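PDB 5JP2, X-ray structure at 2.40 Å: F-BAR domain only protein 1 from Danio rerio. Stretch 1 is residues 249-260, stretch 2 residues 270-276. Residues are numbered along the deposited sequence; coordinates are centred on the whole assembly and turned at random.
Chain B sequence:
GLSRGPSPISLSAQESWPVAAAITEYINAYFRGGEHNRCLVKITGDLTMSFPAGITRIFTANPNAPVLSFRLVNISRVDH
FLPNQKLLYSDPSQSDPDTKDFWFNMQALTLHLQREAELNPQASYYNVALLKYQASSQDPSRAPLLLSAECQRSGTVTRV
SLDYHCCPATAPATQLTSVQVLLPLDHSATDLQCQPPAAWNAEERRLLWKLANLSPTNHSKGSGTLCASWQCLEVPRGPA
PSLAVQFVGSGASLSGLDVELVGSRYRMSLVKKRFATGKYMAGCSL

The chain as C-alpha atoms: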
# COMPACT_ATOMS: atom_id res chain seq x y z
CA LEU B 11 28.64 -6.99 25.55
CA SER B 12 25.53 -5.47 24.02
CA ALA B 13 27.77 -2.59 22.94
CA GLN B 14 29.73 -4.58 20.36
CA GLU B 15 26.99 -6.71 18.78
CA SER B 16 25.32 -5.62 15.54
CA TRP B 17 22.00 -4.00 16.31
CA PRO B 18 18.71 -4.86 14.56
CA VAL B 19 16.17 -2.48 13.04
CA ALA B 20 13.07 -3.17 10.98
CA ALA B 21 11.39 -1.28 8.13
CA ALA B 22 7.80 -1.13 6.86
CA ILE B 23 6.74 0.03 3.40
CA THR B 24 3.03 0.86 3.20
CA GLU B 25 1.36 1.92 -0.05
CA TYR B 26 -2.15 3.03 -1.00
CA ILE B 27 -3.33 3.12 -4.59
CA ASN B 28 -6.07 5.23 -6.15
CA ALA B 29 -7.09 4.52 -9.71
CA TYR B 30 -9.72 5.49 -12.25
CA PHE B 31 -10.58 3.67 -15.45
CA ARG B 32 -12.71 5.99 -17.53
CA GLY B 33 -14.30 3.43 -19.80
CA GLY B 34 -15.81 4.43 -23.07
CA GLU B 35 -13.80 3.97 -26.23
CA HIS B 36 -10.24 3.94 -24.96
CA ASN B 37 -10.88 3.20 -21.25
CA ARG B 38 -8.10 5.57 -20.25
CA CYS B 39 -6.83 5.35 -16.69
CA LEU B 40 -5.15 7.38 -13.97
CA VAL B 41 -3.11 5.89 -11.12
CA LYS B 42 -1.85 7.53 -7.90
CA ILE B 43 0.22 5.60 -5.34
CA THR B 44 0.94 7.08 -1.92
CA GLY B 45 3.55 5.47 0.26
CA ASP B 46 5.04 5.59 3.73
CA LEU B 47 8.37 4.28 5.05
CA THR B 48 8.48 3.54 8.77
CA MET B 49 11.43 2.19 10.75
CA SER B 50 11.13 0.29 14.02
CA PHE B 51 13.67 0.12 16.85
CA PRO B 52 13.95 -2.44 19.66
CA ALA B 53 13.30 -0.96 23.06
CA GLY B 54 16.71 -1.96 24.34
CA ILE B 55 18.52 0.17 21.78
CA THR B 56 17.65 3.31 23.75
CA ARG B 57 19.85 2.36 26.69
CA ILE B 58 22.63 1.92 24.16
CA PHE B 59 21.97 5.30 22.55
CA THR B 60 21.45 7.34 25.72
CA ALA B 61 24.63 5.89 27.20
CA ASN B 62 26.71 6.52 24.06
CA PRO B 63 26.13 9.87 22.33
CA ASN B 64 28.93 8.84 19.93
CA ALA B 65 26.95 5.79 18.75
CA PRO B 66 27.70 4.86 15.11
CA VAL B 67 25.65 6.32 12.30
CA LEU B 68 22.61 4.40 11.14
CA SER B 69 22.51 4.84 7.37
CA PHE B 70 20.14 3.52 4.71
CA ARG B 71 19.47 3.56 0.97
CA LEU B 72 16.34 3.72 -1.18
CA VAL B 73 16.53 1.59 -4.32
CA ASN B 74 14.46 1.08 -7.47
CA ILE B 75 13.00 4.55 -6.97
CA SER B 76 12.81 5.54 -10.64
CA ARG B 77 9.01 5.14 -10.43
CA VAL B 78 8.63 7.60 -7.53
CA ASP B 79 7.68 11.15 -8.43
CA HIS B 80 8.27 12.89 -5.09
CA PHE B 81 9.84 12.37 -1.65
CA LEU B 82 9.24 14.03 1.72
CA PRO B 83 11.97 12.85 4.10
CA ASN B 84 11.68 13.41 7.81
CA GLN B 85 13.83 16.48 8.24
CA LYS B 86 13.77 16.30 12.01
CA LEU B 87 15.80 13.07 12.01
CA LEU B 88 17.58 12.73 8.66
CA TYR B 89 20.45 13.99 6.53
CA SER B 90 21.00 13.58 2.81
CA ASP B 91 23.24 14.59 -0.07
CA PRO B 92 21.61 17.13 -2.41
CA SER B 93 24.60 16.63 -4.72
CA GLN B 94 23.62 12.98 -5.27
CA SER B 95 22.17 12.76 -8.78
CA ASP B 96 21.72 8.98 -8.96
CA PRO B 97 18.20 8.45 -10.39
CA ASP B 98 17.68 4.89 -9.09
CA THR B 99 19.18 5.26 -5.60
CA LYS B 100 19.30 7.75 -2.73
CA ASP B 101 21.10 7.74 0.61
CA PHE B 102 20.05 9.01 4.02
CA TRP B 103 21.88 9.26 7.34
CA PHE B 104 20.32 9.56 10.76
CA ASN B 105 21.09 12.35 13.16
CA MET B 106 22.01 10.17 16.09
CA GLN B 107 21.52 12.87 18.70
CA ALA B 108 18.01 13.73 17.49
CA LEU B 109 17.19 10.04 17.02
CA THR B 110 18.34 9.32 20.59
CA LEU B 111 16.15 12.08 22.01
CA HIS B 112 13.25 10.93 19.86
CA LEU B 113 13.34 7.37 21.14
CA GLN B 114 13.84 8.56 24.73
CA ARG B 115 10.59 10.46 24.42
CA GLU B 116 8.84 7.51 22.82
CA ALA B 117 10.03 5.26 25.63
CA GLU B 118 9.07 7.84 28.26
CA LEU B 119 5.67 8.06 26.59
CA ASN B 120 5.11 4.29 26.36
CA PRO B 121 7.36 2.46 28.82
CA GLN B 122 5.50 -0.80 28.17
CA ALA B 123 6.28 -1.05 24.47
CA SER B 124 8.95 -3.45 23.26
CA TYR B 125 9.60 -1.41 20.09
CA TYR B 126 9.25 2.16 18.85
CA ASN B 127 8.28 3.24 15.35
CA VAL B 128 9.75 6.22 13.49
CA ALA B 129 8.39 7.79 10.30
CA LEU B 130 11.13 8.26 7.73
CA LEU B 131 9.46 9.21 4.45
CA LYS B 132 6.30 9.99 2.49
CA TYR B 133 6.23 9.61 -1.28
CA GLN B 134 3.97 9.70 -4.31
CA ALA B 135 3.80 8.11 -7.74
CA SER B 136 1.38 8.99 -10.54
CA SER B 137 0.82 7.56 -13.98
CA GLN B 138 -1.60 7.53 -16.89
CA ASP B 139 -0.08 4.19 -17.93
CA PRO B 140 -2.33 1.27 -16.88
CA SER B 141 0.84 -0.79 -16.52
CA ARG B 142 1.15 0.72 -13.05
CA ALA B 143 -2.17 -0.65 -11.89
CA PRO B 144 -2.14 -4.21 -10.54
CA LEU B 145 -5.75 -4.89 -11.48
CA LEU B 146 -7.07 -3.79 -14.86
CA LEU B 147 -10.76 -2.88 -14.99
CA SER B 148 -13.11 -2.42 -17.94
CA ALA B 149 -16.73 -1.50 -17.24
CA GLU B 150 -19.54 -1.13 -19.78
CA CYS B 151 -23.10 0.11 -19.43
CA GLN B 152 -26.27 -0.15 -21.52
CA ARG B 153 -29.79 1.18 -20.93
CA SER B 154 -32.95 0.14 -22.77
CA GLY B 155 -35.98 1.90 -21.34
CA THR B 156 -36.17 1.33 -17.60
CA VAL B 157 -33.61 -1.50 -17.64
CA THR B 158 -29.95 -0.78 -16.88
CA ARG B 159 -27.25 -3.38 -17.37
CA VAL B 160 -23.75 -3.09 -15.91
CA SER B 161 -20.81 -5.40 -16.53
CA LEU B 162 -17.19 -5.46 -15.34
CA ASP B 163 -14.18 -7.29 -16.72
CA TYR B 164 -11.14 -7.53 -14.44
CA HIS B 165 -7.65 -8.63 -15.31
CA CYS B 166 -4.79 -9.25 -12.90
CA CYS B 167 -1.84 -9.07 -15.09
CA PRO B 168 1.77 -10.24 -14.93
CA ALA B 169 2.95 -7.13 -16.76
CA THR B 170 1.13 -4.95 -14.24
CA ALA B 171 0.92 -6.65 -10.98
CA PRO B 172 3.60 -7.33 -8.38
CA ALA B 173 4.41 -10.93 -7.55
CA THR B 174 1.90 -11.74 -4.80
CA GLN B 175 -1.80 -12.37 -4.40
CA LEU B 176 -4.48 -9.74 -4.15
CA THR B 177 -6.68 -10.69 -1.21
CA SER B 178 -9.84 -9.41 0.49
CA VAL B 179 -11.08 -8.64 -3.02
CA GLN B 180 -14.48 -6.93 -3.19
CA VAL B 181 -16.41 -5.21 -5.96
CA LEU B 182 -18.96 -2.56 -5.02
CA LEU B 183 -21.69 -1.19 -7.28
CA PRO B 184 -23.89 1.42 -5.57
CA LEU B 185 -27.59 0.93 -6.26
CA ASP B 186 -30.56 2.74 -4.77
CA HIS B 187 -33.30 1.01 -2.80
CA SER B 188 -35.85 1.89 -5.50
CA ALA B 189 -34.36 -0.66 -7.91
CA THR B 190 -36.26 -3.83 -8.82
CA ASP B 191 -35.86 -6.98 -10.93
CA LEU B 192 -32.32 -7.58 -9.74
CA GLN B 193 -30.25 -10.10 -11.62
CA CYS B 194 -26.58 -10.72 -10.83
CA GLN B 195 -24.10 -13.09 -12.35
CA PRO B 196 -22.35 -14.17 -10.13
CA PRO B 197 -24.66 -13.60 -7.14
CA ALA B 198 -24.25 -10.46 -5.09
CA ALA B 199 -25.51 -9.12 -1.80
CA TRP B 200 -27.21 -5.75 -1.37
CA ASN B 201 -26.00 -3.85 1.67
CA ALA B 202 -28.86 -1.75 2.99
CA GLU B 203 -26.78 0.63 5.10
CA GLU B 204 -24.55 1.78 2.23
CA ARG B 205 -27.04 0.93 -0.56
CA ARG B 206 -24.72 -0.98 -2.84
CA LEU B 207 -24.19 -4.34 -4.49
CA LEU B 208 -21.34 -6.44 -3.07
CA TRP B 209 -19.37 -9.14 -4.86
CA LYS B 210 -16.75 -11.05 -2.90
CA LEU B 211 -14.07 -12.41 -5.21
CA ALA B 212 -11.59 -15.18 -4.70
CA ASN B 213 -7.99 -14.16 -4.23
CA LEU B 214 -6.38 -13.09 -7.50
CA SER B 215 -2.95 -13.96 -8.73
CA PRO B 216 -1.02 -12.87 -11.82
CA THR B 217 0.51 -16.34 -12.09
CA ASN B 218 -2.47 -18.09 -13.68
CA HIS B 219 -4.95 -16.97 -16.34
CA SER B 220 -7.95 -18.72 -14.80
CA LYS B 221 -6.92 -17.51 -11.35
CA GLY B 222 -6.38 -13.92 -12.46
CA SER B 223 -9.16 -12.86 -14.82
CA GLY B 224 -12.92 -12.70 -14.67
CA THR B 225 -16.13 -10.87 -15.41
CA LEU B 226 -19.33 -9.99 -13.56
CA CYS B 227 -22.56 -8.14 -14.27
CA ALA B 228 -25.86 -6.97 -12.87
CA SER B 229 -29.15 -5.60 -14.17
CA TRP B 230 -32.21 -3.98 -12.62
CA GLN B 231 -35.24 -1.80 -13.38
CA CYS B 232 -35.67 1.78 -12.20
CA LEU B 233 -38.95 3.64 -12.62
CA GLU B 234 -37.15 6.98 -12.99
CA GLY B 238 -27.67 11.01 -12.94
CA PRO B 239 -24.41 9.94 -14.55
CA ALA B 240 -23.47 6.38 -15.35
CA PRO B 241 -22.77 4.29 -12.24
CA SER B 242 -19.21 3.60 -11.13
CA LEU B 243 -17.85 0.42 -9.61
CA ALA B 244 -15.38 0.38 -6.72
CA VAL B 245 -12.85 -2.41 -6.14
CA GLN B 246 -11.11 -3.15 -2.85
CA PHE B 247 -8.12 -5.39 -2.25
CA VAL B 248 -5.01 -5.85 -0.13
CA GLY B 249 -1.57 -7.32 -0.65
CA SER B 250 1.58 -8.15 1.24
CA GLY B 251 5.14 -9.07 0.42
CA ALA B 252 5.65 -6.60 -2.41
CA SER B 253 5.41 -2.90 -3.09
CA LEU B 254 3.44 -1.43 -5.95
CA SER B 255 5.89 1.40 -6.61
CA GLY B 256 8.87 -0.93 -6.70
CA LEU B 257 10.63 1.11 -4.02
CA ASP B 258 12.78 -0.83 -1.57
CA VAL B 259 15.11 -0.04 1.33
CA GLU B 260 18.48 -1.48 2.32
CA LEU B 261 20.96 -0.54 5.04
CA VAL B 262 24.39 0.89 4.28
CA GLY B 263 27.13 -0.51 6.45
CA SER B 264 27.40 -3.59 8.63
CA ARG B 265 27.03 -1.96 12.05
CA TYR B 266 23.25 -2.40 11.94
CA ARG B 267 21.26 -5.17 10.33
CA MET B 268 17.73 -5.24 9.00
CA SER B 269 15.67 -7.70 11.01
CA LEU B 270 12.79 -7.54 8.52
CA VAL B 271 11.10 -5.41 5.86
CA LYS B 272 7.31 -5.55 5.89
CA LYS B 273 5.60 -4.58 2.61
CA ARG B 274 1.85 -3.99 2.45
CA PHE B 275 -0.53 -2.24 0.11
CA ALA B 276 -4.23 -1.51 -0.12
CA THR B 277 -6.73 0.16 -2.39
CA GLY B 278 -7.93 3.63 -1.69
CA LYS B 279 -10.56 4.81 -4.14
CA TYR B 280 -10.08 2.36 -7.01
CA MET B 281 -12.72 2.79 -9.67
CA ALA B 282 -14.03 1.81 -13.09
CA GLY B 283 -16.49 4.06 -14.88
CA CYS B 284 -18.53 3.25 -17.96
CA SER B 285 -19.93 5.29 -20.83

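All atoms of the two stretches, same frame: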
# COMPACT_ATOMS: atom_id res chain seq x y z
N GLY B 249 -2.69 -6.49 -0.26
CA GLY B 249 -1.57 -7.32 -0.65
C GLY B 249 -0.47 -7.20 0.39
O GLY B 249 -0.50 -6.34 1.26
N SER B 250 0.46 -8.14 0.33
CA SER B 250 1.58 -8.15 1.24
C SER B 250 2.74 -8.82 0.54
O SER B 250 2.54 -9.68 -0.31
CB SER B 250 1.28 -8.88 2.54
OG SER B 250 1.02 -10.23 2.24
N GLY B 251 3.95 -8.44 0.93
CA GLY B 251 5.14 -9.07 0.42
C GLY B 251 5.76 -8.38 -0.76
O GLY B 251 6.87 -8.73 -1.17
N ALA B 252 5.09 -7.38 -1.32
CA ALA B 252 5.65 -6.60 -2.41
C ALA B 252 5.16 -5.18 -2.28
O ALA B 252 4.20 -4.90 -1.56
CB ALA B 252 5.28 -7.18 -3.77
N SER B 253 5.85 -4.27 -2.96
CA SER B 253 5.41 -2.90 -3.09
C SER B 253 4.87 -2.68 -4.49
O SER B 253 5.26 -3.37 -5.44
CB SER B 253 6.55 -1.93 -2.79
OG SER B 253 7.41 -1.80 -3.90
N LEU B 254 3.92 -1.77 -4.62
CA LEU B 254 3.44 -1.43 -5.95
C LEU B 254 4.40 -0.51 -6.68
O LEU B 254 4.64 -0.68 -7.88
CB LEU B 254 2.05 -0.80 -5.87
CG LEU B 254 1.02 -1.69 -5.20
CD1 LEU B 254 -0.28 -0.96 -4.97
CD2 LEU B 254 0.82 -2.91 -6.05
N SER B 255 4.98 0.46 -5.97
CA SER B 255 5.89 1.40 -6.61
C SER B 255 7.17 0.74 -7.08
O SER B 255 7.80 1.21 -8.03
CB SER B 255 6.23 2.53 -5.65
OG SER B 255 6.86 2.03 -4.49
N GLY B 256 7.58 -0.34 -6.44
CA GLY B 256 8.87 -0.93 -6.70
C GLY B 256 9.94 -0.47 -5.75
O GLY B 256 11.02 -1.06 -5.73
N LEU B 257 9.68 0.59 -4.99
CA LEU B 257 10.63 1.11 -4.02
C LEU B 257 11.02 0.04 -3.00
O LEU B 257 10.20 -0.79 -2.60
CB LEU B 257 10.05 2.33 -3.32
CG LEU B 257 10.83 3.00 -2.19
CD1 LEU B 257 10.51 4.45 -2.18
CD2 LEU B 257 10.49 2.43 -0.84
N ASP B 258 12.28 0.07 -2.60
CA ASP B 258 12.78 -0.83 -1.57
C ASP B 258 13.83 -0.10 -0.75
O ASP B 258 14.33 0.95 -1.15
CB ASP B 258 13.36 -2.10 -2.21
CG ASP B 258 13.29 -3.29 -1.31
OD1 ASP B 258 12.87 -3.15 -0.14
OD2 ASP B 258 13.67 -4.38 -1.76
N VAL B 259 14.16 -0.65 0.42
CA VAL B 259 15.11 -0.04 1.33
C VAL B 259 16.17 -1.06 1.75
O VAL B 259 15.86 -2.23 1.97
CB VAL B 259 14.39 0.56 2.56
CG1 VAL B 259 13.71 -0.52 3.35
CG2 VAL B 259 15.35 1.35 3.41
N GLU B 260 17.42 -0.63 1.82
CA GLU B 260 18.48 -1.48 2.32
C GLU B 260 19.45 -0.64 3.15
O GLU B 260 19.64 0.55 2.88
CB GLU B 260 19.22 -2.20 1.20
CG GLU B 260 20.15 -1.34 0.40
CD GLU B 260 20.66 -2.03 -0.85
OE1 GLU B 260 20.03 -3.02 -1.27
OE2 GLU B 260 21.70 -1.61 -1.39
N LEU B 270 13.95 -7.24 9.34
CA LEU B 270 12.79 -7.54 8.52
C LEU B 270 12.36 -6.29 7.77
O LEU B 270 12.53 -5.18 8.25
CB LEU B 270 11.66 -8.04 9.41
CG LEU B 270 10.27 -8.40 8.91
CD1 LEU B 270 9.72 -9.49 9.80
CD2 LEU B 270 9.41 -7.20 9.03
N VAL B 271 11.72 -6.50 6.62
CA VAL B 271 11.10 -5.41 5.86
C VAL B 271 9.70 -5.87 5.51
O VAL B 271 9.53 -6.73 4.65
CB VAL B 271 11.87 -5.04 4.60
CG1 VAL B 271 11.14 -3.95 3.87
CG2 VAL B 271 13.25 -4.57 4.96
N LYS B 272 8.71 -5.23 6.11
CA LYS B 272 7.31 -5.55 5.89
C LYS B 272 6.78 -4.66 4.77
O LYS B 272 6.98 -3.44 4.81
CB LYS B 272 6.52 -5.35 7.18
CG LYS B 272 5.10 -5.86 7.13
CD LYS B 272 4.46 -5.87 8.51
CE LYS B 272 3.02 -6.37 8.46
NZ LYS B 272 2.35 -6.37 9.79
N LYS B 273 6.18 -5.28 3.76
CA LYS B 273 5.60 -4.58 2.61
C LYS B 273 4.12 -4.87 2.52
O LYS B 273 3.73 -6.04 2.43
CB LYS B 273 6.30 -4.99 1.32
CG LYS B 273 7.76 -4.91 1.41
CD LYS B 273 8.39 -5.14 0.09
CE LYS B 273 9.88 -5.31 0.25
NZ LYS B 273 10.59 -5.13 -1.02
N ARG B 274 3.29 -3.83 2.54
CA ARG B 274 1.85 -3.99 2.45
C ARG B 274 1.25 -2.90 1.58
O ARG B 274 1.75 -1.78 1.52
CB ARG B 274 1.20 -3.97 3.83
CG ARG B 274 1.46 -2.72 4.61
CD ARG B 274 0.84 -2.81 5.99
NE ARG B 274 0.88 -1.53 6.69
CZ ARG B 274 0.28 -1.30 7.85
NH1 ARG B 274 -0.39 -2.27 8.44
NH2 ARG B 274 0.36 -0.11 8.42
N PHE B 275 0.17 -3.24 0.89
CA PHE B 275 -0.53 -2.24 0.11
C PHE B 275 -2.02 -2.49 0.15
O PHE B 275 -2.48 -3.58 0.46
CB PHE B 275 -0.00 -2.20 -1.32
CG PHE B 275 -0.15 -3.48 -2.07
CD1 PHE B 275 -1.38 -3.87 -2.58
CD2 PHE B 275 0.94 -4.28 -2.32
CE1 PHE B 275 -1.51 -5.03 -3.29
CE2 PHE B 275 0.81 -5.44 -3.04
CZ PHE B 275 -0.41 -5.81 -3.52
N ALA B 276 -2.78 -1.44 -0.14
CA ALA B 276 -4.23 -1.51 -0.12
C ALA B 276 -4.80 -0.51 -1.12
O ALA B 276 -4.16 0.47 -1.47
CB ALA B 276 -4.78 -1.23 1.27

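Where a strand leaves its partner, side chains can carry the contact further, as this example illustrates. At G249 the antiparallel ladder is closed in both directions: G249 N donates to F275 O (3.0 Å) and F275 N to G249 O (3.2 Å). Glycine suits this position because the bare G249 CA lies over one face of the F275 ring, 3.7 Å from its centroid; an ideal CB would come within 2.0 Å of F275 CZ. S250 pairs with R274 without hydrogen bonds, its CA instead approaching K273 O at 3.2 Å. G251 N then donates to K273 O (2.8 Å) as the chain leaves the strand with a positive phi that favours glycine. A252 turns its methyl away, while its carbonyl O reaches the edge of the phenyl ring, 3.4 Å from F275 CD2. Within the loop, S253 OG accepts from G256 N and donates to L257 O. L254 completes the enclosure: L254 CD2 sits 3.8 Å from the centroid of the F275 ring, over the face opposite G249, so the buried aromatic is sandwiched. Beyond the loop, D258 OD1 forms a salt bridge with NZ of the extended K273 side chain (3.1 Å) and also accepts from V259 N. Finally, V259 CG1 meets V271 CG1 at 4.3 Å, a modest apolar contact.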